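Local coordinates for hypothetical UPF0204 protein AF0625 (Archaeoglobus fulgidus, PDB 1YQE) that probably hydrolyses D-aminoacyl-tRNA to free tRNA and a D-amino acid, using zinc, and so counteracts the toxicity of mischarged tRNA, at residues S78-K83 / I88-V93; S13-Q18 / S159-W164; L122-R127 / A170-E175. One frame throughout, in Å; residues are numbered along the deposited sequence.

Contact 1: S78-K83 / I88-V93; sequences SRHSSK and IFTVHV. With POP (pyrophosphate 2-), chain B.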
loop_
_atom_site.group_PDB
_atom_site.type_symbol
_atom_site.label_atom_id
_atom_site.label_comp_id
_atom_site.label_asym_id
_atom_site.label_seq_id
_atom_site.Cartn_x
_atom_site.Cartn_y
_atom_site.Cartn_z
ATOM N N SER A 78 -0.659 -9.055 4.783
ATOM C CA SER A 78 0.254 -10.121 4.417
ATOM C C SER A 78 1.618 -10.000 5.072
ATOM O O SER A 78 1.945 -8.998 5.700
ATOM C CB SER A 78 0.427 -10.131 2.893
ATOM O OG SER A 78 1.605 -10.826 2.511
ATOM N N ARG A 79 2.414 -11.047 4.922
ATOM C CA ARG A 79 3.756 -11.042 5.462
ATOM C C ARG A 79 4.647 -10.391 4.411
ATOM O O ARG A 79 4.247 -10.236 3.252
ATOM C CB ARG A 79 4.228 -12.476 5.706
ATOM C CG ARG A 79 4.216 -13.340 4.456
ATOM C CD ARG A 79 4.703 -14.748 4.753
ATOM N NE ARG A 79 4.450 -15.660 3.643
ATOM C CZ ARG A 79 5.039 -15.584 2.457
ATOM N NH1 ARG A 79 5.931 -14.635 2.214
ATOM N NH2 ARG A 79 4.732 -16.458 1.507
ATOM N N HIS A 80 5.843 -9.990 4.825
ATOM C CA HIS A 80 6.815 -9.410 3.908
ATOM C C HIS A 80 8.083 -10.239 4.059
ATOM O O HIS A 80 8.609 -10.376 5.162
ATOM C CB HIS A 80 7.113 -7.946 4.246
ATOM C CG HIS A 80 8.298 -7.396 3.512
ATOM N ND1 HIS A 80 8.358 -7.332 2.136
ATOM C CD2 HIS A 80 9.494 -6.942 3.962
ATOM C CE1 HIS A 80 9.539 -6.869 1.770
ATOM N NE2 HIS A 80 10.248 -6.625 2.858
ATOM N N SER A 81 8.565 -10.801 2.956
ATOM C CA SER A 81 9.770 -11.617 2.998
ATOM C C SER A 81 10.953 -10.854 2.409
ATOM O O SER A 81 10.870 -10.323 1.307
ATOM C CB SER A 81 9.547 -12.920 2.222
ATOM O OG SER A 81 10.677 -13.771 2.321
ATOM N N SER A 82 12.051 -10.794 3.153
ATOM C CA SER A 82 13.239 -10.093 2.685
ATOM C C SER A 82 14.503 -10.759 3.200
ATOM O O SER A 82 14.530 -11.286 4.314
ATOM C CB SER A 82 13.210 -8.631 3.135
ATOM O OG SER A 82 14.350 -7.935 2.659
ATOM N N LYS A 83 15.545 -10.732 2.376
ATOM C CA LYS A 83 16.822 -11.332 2.728
ATOM C C LYS A 83 17.586 -10.507 3.759
ATOM O O LYS A 83 18.568 -10.983 4.330
ATOM C CB LYS A 83 17.678 -11.516 1.467
ATOM C CG LYS A 83 17.875 -10.247 0.649
ATOM C CD LYS A 83 18.658 -10.534 -0.623
ATOM C CE LYS A 83 18.756 -9.307 -1.517
ATOM N NZ LYS A 83 19.545 -8.207 -0.895
ATOM N N ILE A 88 10.384 -5.195 10.252
ATOM C CA ILE A 88 9.717 -4.008 9.750
ATOM C C ILE A 88 8.227 -4.143 9.486
ATOM O O ILE A 88 7.699 -5.241 9.322
ATOM C CB ILE A 88 10.366 -3.528 8.423
ATOM C CG1 ILE A 88 10.460 -4.700 7.447
ATOM C CG2 ILE A 88 11.752 -2.937 8.685
ATOM C CD1 ILE A 88 11.075 -4.337 6.101
ATOM N N PHE A 89 7.566 -2.992 9.470
ATOM C CA PHE A 89 6.147 -2.888 9.151
ATOM C C PHE A 89 6.222 -2.158 7.810
ATOM O O PHE A 89 6.895 -1.137 7.715
ATOM C CB PHE A 89 5.419 -1.989 10.155
ATOM C CG PHE A 89 5.274 -2.585 11.522
ATOM C CD1 PHE A 89 4.496 -3.720 11.722
ATOM C CD2 PHE A 89 5.890 -1.991 12.620
ATOM C CE1 PHE A 89 4.327 -4.259 12.999
ATOM C CE2 PHE A 89 5.726 -2.521 13.902
ATOM C CZ PHE A 89 4.944 -3.657 14.089
ATOM N N THR A 90 5.568 -2.663 6.772
ATOM C CA THR A 90 5.641 -1.964 5.496
ATOM C C THR A 90 4.290 -1.696 4.858
ATOM O O THR A 90 3.273 -2.289 5.224
ATOM C CB THR A 90 6.501 -2.729 4.461
ATOM O OG1 THR A 90 5.791 -3.891 4.013
ATOM C CG2 THR A 90 7.833 -3.155 5.074
ATOM N N VAL A 91 4.304 -0.766 3.912
ATOM C CA VAL A 91 3.130 -0.391 3.146
ATOM C C VAL A 91 3.578 -0.174 1.707
ATOM O O VAL A 91 4.644 0.401 1.455
ATOM C CB VAL A 91 2.490 0.919 3.662
ATOM C CG1 VAL A 91 1.369 1.358 2.728
ATOM C CG2 VAL A 91 1.938 0.708 5.065
ATOM N N HIS A 92 2.776 -0.664 0.767
ATOM C CA HIS A 92 3.066 -0.487 -0.648
ATOM C C HIS A 92 1.848 -0.882 -1.460
ATOM O O HIS A 92 0.948 -1.566 -0.964
ATOM C CB HIS A 92 4.259 -1.342 -1.094
ATOM C CG HIS A 92 3.911 -2.771 -1.395
ATOM N ND1 HIS A 92 3.857 -3.749 -0.425
ATOM C CD2 HIS A 92 3.617 -3.388 -2.567
ATOM C CE1 HIS A 92 3.549 -4.907 -0.985
ATOM N NE2 HIS A 92 3.398 -4.715 -2.284
ATOM N N VAL A 93 1.815 -0.433 -2.708
ATOM C CA VAL A 93 0.728 -0.771 -3.609
ATOM C C VAL A 93 1.355 -1.666 -4.671
ATOM O O VAL A 93 2.477 -1.423 -5.110
ATOM C CB VAL A 93 0.126 0.490 -4.258
ATOM C CG1 VAL A 93 -0.933 0.102 -5.274
ATOM C CG2 VAL A 93 -0.493 1.375 -3.182
HETATM P P1 POP B . 5.826 -12.958 -0.751
HETATM O O1 POP B . 7.057 -13.707 -0.266
HETATM O O2 POP B . 4.581 -13.674 -0.215
HETATM O O3 POP B . 5.743 -12.952 -2.271
HETATM O O POP B . 5.762 -11.415 -0.138
HETATM P P2 POP B . 6.713 -10.156 -0.662
HETATM O O4 POP B . 7.729 -10.567 -1.693
HETATM O O5 POP B . 7.408 -9.546 0.510
HETATM O O6 POP B . 5.635 -9.098 -1.219
#

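Contact 2: S13-Q18 / S159-W164; sequences SDTAGQ and STEEEW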
loop_
_atom_site.group_PDB
_atom_site.type_symbol
_atom_site.label_atom_id
_atom_site.label_comp_id
_atom_site.label_asym_id
_atom_site.label_seq_id
_atom_site.Cartn_x
_atom_site.Cartn_y
_atom_site.Cartn_z
ATOM N N SER A 13 -2.923 -19.423 3.937
ATOM C CA SER A 13 -1.606 -19.979 4.233
ATOM C C SER A 13 -0.556 -18.959 4.664
ATOM O O SER A 13 0.624 -19.292 4.742
ATOM C CB SER A 13 -1.077 -20.754 3.022
ATOM O OG SER A 13 -0.984 -19.922 1.880
ATOM N N ASP A 14 -0.972 -17.728 4.950
ATOM C CA ASP A 14 -0.031 -16.692 5.377
ATOM C C ASP A 14 -0.118 -16.472 6.884
ATOM O O ASP A 14 -1.102 -15.926 7.384
ATOM C CB ASP A 14 -0.326 -15.370 4.653
ATOM C CG ASP A 14 0.749 -14.311 4.895
ATOM O OD1 ASP A 14 1.065 -14.013 6.070
ATOM O OD2 ASP A 14 1.278 -13.770 3.898
ATOM N N THR A 15 0.919 -16.893 7.602
ATOM C CA THR A 15 0.957 -16.743 9.053
ATOM C C THR A 15 0.699 -15.306 9.514
ATOM O O THR A 15 -0.101 -15.071 10.422
ATOM C CB THR A 15 2.319 -17.195 9.618
ATOM O OG1 THR A 15 2.535 -18.574 9.294
ATOM C CG2 THR A 15 2.349 -17.025 11.126
ATOM N N ALA A 16 1.382 -14.350 8.896
ATOM C CA ALA A 16 1.211 -12.945 9.257
ATOM C C ALA A 16 -0.230 -12.519 9.002
ATOM O O ALA A 16 -0.874 -11.917 9.863
ATOM C CB ALA A 16 2.167 -12.074 8.448
ATOM N N GLY A 17 -0.729 -12.834 7.812
ATOM C CA GLY A 17 -2.094 -12.480 7.470
ATOM C C GLY A 17 -3.099 -13.070 8.444
ATOM O O GLY A 17 -4.063 -12.406 8.831
ATOM N N GLN A 18 -2.876 -14.319 8.843
ATOM C CA GLN A 18 -3.769 -14.997 9.775
ATOM C C GLN A 18 -3.772 -14.363 11.161
ATOM O O GLN A 18 -4.828 -14.212 11.768
ATOM C CB GLN A 18 -3.396 -16.481 9.889
ATOM C CG GLN A 18 -3.735 -17.294 8.653
ATOM C CD GLN A 18 -5.210 -17.226 8.322
ATOM O OE1 GLN A 18 -6.051 -17.588 9.140
ATOM N NE2 GLN A 18 -5.534 -16.754 7.124
ATOM N N SER A 159 10.587 -9.468 8.399
ATOM C CA SER A 159 10.978 -9.936 7.070
ATOM C C SER A 159 11.116 -11.453 7.013
ATOM O O SER A 159 11.292 -12.025 5.935
ATOM C CB SER A 159 12.302 -9.295 6.641
ATOM O OG SER A 159 12.144 -7.907 6.399
ATOM N N THR A 160 11.036 -12.101 8.171
ATOM C CA THR A 160 11.155 -13.552 8.236
ATOM C C THR A 160 10.043 -14.160 9.080
ATOM O O THR A 160 9.199 -13.448 9.629
ATOM C CB THR A 160 12.504 -13.987 8.850
ATOM O OG1 THR A 160 12.441 -13.877 10.282
ATOM C CG2 THR A 160 13.632 -13.110 8.326
ATOM N N GLU A 161 10.067 -15.485 9.186
ATOM C CA GLU A 161 9.082 -16.235 9.954
ATOM C C GLU A 161 9.031 -15.769 11.408
ATOM O O GLU A 161 7.983 -15.822 12.050
ATOM C CB GLU A 161 9.417 -17.729 9.900
ATOM C CG GLU A 161 8.328 -18.638 10.444
ATOM C CD GLU A 161 7.063 -18.594 9.607
ATOM O OE1 GLU A 161 7.128 -18.941 8.408
ATOM O OE2 GLU A 161 6.003 -18.216 10.150
ATOM N N GLU A 162 10.166 -15.323 11.930
ATOM C CA GLU A 162 10.214 -14.843 13.305
ATOM C C GLU A 162 9.221 -13.704 13.496
ATOM O O GLU A 162 8.505 -13.644 14.498
ATOM C CB GLU A 162 11.622 -14.360 13.656
ATOM C CG GLU A 162 12.540 -15.458 14.156
ATOM C CD GLU A 162 11.996 -16.136 15.399
ATOM O OE1 GLU A 162 11.663 -15.417 16.368
ATOM O OE2 GLU A 162 11.904 -17.384 15.409
ATOM N N GLU A 163 9.178 -12.802 12.522
ATOM C CA GLU A 163 8.276 -11.662 12.586
ATOM C C GLU A 163 6.850 -12.024 12.174
ATOM O O GLU A 163 5.889 -11.486 12.722
ATOM C CB GLU A 163 8.798 -10.526 11.700
ATOM C CG GLU A 163 10.132 -9.935 12.137
ATOM C CD GLU A 163 11.297 -10.891 11.946
ATOM O OE1 GLU A 163 11.471 -11.393 10.816
ATOM O OE2 GLU A 163 12.043 -11.132 12.920
ATOM N N TRP A 164 6.708 -12.937 11.218
ATOM C CA TRP A 164 5.380 -13.330 10.760
ATOM C C TRP A 164 4.564 -13.980 11.876
ATOM O O TRP A 164 3.341 -13.850 11.922
ATOM C CB TRP A 164 5.473 -14.299 9.578
ATOM C CG TRP A 164 6.378 -13.852 8.463
ATOM C CD1 TRP A 164 6.730 -12.569 8.146
ATOM C CD2 TRP A 164 7.036 -14.694 7.512
ATOM N NE1 TRP A 164 7.572 -12.561 7.056
ATOM C CE2 TRP A 164 7.776 -13.853 6.648
ATOM C CE3 TRP A 164 7.074 -16.081 7.305
ATOM C CZ2 TRP A 164 8.546 -14.355 5.593
ATOM C CZ3 TRP A 164 7.840 -16.580 6.254
ATOM C CH2 TRP A 164 8.565 -15.717 5.413
#

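Contact 3: L122-R127 / A170-E175; sequences LALRER and AEVVAE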
loop_
_atom_site.group_PDB
_atom_site.type_symbol
_atom_site.label_atom_id
_atom_site.label_comp_id
_atom_site.label_asym_id
_atom_site.label_seq_id
_atom_site.Cartn_x
_atom_site.Cartn_y
_atom_site.Cartn_z
ATOM N N LEU A 122 0.024 6.918 9.999
ATOM C CA LEU A 122 0.027 7.812 11.150
ATOM C C LEU A 122 -0.478 7.101 12.406
ATOM O O LEU A 122 -0.024 7.397 13.517
ATOM C CB LEU A 122 -0.815 9.058 10.862
ATOM C CG LEU A 122 -0.281 9.967 9.749
ATOM C CD1 LEU A 122 -1.204 11.166 9.594
ATOM C CD2 LEU A 122 1.142 10.425 10.069
ATOM N N ALA A 123 -1.408 6.162 12.230
ATOM C CA ALA A 123 -1.955 5.401 13.353
ATOM C C ALA A 123 -0.905 4.406 13.841
ATOM O O ALA A 123 -0.875 4.045 15.017
ATOM C CB ALA A 123 -3.219 4.662 12.933
ATOM N N LEU A 124 -0.051 3.957 12.924
ATOM C CA LEU A 124 1.016 3.025 13.268
ATOM C C LEU A 124 2.107 3.786 14.016
ATOM O O LEU A 124 2.589 3.342 15.057
ATOM C CB LEU A 124 1.606 2.392 11.996
ATOM C CG LEU A 124 2.779 1.417 12.183
ATOM C CD1 LEU A 124 2.315 0.188 12.947
ATOM C CD2 LEU A 124 3.338 1.013 10.820
ATOM N N ARG A 125 2.489 4.939 13.476
ATOM C CA ARG A 125 3.521 5.771 14.077
ATOM C C ARG A 125 3.209 5.997 15.558
ATOM O O ARG A 125 4.095 5.950 16.407
ATOM C CB ARG A 125 3.589 7.118 13.362
ATOM C CG ARG A 125 4.807 7.966 13.727
ATOM C CD ARG A 125 4.653 9.394 13.214
ATOM N NE ARG A 125 3.662 10.133 13.991
ATOM C CZ ARG A 125 3.270 11.379 13.730
ATOM N NH1 ARG A 125 3.779 12.044 12.702
ATOM N NH2 ARG A 125 2.368 11.963 14.508
ATOM N N GLU A 126 1.936 6.232 15.850
ATOM C CA GLU A 126 1.481 6.477 17.211
ATOM C C GLU A 126 1.725 5.290 18.150
ATOM O O GLU A 126 1.820 5.464 19.366
ATOM C CB GLU A 126 -0.012 6.818 17.182
ATOM C CG GLU A 126 -0.567 7.371 18.476
ATOM C CD GLU A 126 -2.039 7.729 18.364
ATOM O OE1 GLU A 126 -2.594 8.288 19.333
ATOM O OE2 GLU A 126 -2.642 7.450 17.304
ATOM N N ARG A 127 1.844 4.090 17.585
ATOM C CA ARG A 127 2.041 2.879 18.378
ATOM C C ARG A 127 3.398 2.197 18.205
ATOM O O ARG A 127 3.682 1.209 18.883
ATOM C CB ARG A 127 0.968 1.846 18.026
ATOM C CG ARG A 127 -0.463 2.287 18.213
ATOM C CD ARG A 127 -1.386 1.183 17.728
ATOM N NE ARG A 127 -2.786 1.439 18.038
ATOM C CZ ARG A 127 -3.544 2.338 17.423
ATOM N NH1 ARG A 127 -3.042 3.085 16.448
ATOM N NH2 ARG A 127 -4.810 2.491 17.790
ATOM N N ALA A 170 1.353 -8.305 14.908
ATOM C CA ALA A 170 0.102 -8.419 14.160
ATOM C C ALA A 170 -1.011 -7.628 14.835
ATOM O O ALA A 170 -1.893 -7.090 14.167
ATOM C CB ALA A 170 -0.305 -9.881 14.038
ATOM N N GLU A 171 -0.959 -7.565 16.162
ATOM C CA GLU A 171 -1.959 -6.852 16.944
ATOM C C GLU A 171 -1.800 -5.342 16.729
ATOM O O GLU A 171 -2.786 -4.604 16.662
ATOM C CB GLU A 171 -1.795 -7.220 18.425
ATOM C CG GLU A 171 -2.980 -6.885 19.319
ATOM C CD GLU A 171 -3.112 -5.404 19.584
ATOM O OE1 GLU A 171 -2.070 -4.735 19.743
ATOM O OE2 GLU A 171 -4.259 -4.913 19.648
ATOM N N VAL A 172 -0.553 -4.889 16.615
ATOM C CA VAL A 172 -0.285 -3.479 16.384
ATOM C C VAL A 172 -0.776 -3.095 14.991
ATOM O O VAL A 172 -1.379 -2.037 14.810
ATOM C CB VAL A 172 1.224 -3.166 16.523
ATOM C CG1 VAL A 172 1.521 -1.760 16.028
ATOM C CG2 VAL A 172 1.640 -3.291 17.985
ATOM N N VAL A 173 -0.529 -3.960 14.013
ATOM C CA VAL A 173 -0.973 -3.701 12.648
ATOM C C VAL A 173 -2.499 -3.658 12.595
ATOM O O VAL A 173 -3.082 -2.786 11.946
ATOM C CB VAL A 173 -0.486 -4.798 11.674
ATOM C CG1 VAL A 173 -1.239 -4.685 10.336
ATOM C CG2 VAL A 173 1.008 -4.660 11.444
ATOM N N ALA A 174 -3.137 -4.603 13.281
ATOM C CA ALA A 174 -4.595 -4.669 13.305
ATOM C C ALA A 174 -5.189 -3.390 13.881
ATOM O O ALA A 174 -6.172 -2.870 13.358
ATOM C CB ALA A 174 -5.059 -5.875 14.113
ATOM N N GLU A 175 -4.597 -2.882 14.957
ATOM C CA GLU A 175 -5.092 -1.655 15.575
ATOM C C GLU A 175 -4.927 -0.472 14.632
ATOM O O GLU A 175 -5.821 0.368 14.520
ATOM C CB GLU A 175 -4.353 -1.357 16.881
ATOM C CG GLU A 175 -4.854 -2.143 18.081
ATOM C CD GLU A 175 -4.218 -1.680 19.379
ATOM O OE1 GLU A 175 -4.050 -0.455 19.558
ATOM O OE2 GLU A 175 -3.901 -2.537 20.228
#

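Contact 1: S78-K83 / I88-V93
H80 and I88 meet across two antiparallel strands, 73-81 and 88-92, that are not sheet neighbours. The CA atoms of H80 and T90 lie 7.7 Å apart, because strand 152-159 runs between them and takes the backbone bonds of both, H80 with I157 and I88 with G158. What crosses this gap is therefore side chain alone.

The two segments bury just 109 Å² between them, counting both sides. With chi1 at 168°, which puts CG opposite the backbone N, the imidazole of H80 brings its CD2 to I88 CD1, 3.7 Å away. The two side chains cross at a slant. T90 OG1 sits 4.3 Å from H80 CB, but its polar partner is E139.

Three hydrogen bonds from segment 78-83 go to the pyrophosphate. Oxygen O5 of POP is shared by two donors, S81 N at 3.0 Å, with an N-H...O angle of 154°, and H80 ND1 at 2.9 Å; the second bond is bent and weak. On the other phosphate, O1 lies in the guanidinium plane of R79, at its edge, 2.9 Å from NH1. The R79 chain gets there fully extended from CG to NE, and W164 adds a cation-pi contact. Behind this, S78 OG gives a bond of 2.8 Å to R79 O, meeting a lone pair in the carbonyl plane.

H80 NE2 is bonded to Y199 OH, which helps to fix the rotation of the ring with ND1 turned to the ligand. R54 NH2 donates a further bond to the pyrophosphate. A guanidinium pair, an imidazole and a backbone N-H converging on one anion make a phosphate-binding pocket, which is consistent with a site that receives part of a tRNA substrate.

Contact 2: S13-Q18 / S159-W164
A16 and W164 bring their backbones within 4.4 Å, CA to CA, where the first turn of helix 15-24 meets the last residue of the one-turn helix 161-164. This is a junction of helix ends at the C-terminal edge of a parallel beta-alpha arrangement: strands 6-11, 73-81 and 152-159 run side by side in the same direction, and the two helices follow the first and the third. No hydrogen bond links the segments. Instead W164 O points at the first turn of the other helix and accepts a CA-H...O contact from A16 CA at 3.5 Å, besides a hydrogen bond from N19 ND2.

Each helix start is capped. D14 is the N-cap of helix 15-24; its OD1 takes the N-H of G17 along a nearly straight path (171°), approached from above the carboxylate plane, while OD2 accepts from R79 N. On the other side T160 and E163 form a capping box: E162 N donates to T160 OG1 and T160 N to E163 OE1. That same OE1 also accepts from S159 N and T160 OG1.

Between these ends the side chains meet at few points. T15 has CG2 opposite its own backbone N (OG1 at chi1 -60°), which lays the methyl against W164 O at 3.4 Å. The E161 chain, bent at chi2, comes across T15 at about a right angle, though its OE2 forms its salt bridge with K165. A16 CB packs on W164 CB at 4.1 Å.

W164 folds its indole back over its own helix start and bonds H80 O through NE1. The peptide between T160 and E161 lies flat against one ring face, with T160 C over the ring centre, 3.3 Å above its plane.

Contact 3: L122-R127 / A170-E175
R127 reaches E175 because CG stands opposite its own carbonyl carbon (chi1 -58°) and the chain then runs extended to NE, carrying the guanidinium across to helix 167-182. E175 likewise sets CG opposite its carbonyl carbon and is extended beyond it, bringing the carboxylate alongside R127, where its last torsion places OE1 at NE. The result is a salt bridge: NE donates to OE1 at 2.7 Å, with an N-H...O angle of 159°. OE1 lies near the guanidinium plane, whereas NE comes from above the carboxylate plane, and the two planes stand 86° apart. E175 CB, 3.4 Å from R127 NE, lies over one face of the same group.

R127 also binds back to the chain just before it. Its NH1 donates to A123 O at 2.8 Å, from above the carbonyl plane, and NH2 makes a salt bridge to D179, one turn beyond E175; the guanidinium is thus fixed by three partners. E175 OE2 is paired with R130. Were R127 shortened to an alanine, E175 OE1 and D179 would probably lose this positive partner and A123 O its side-chain donor.

Beside the salt bridge the packing is apolar. L124 CD1 touches V172 CG1 at 3.7 Å, the side chains at about a right angle, and V172 CG1 also lies 4.2 Å from R127 CB.

Both helices meet the sheet at F89 of strand 88-92: L124 of helix 114-125 and V173 of helix 167-182 each touch it, while A174 packs against N23 and L24 of helix 15-24.

Overall arrangement
Along the chain the six segments run 13-18, 78-83, 88-93, 122-127, 159-164 and 170-175: contact 1 lies between the two arms of contact 2 and ends before contact 3 begins, while contacts 2 and 3 alternate. Centres of contacts 1 and 2 are about 10 Å apart and the two touch, R79 CB lying 3.5 Å from A16 CB. Centre to centre, contact 3 lies about 15 Å from contact 1, joined through strand 88-92, and about 16 Å from contact 2, without touching it. Part of the pyrophosphate site lies on strand 73-81, next to the start of helix 15-24 and the short helix 161-164, while contact 3 joins helices 114-125 and 167-182 where both rest on F89.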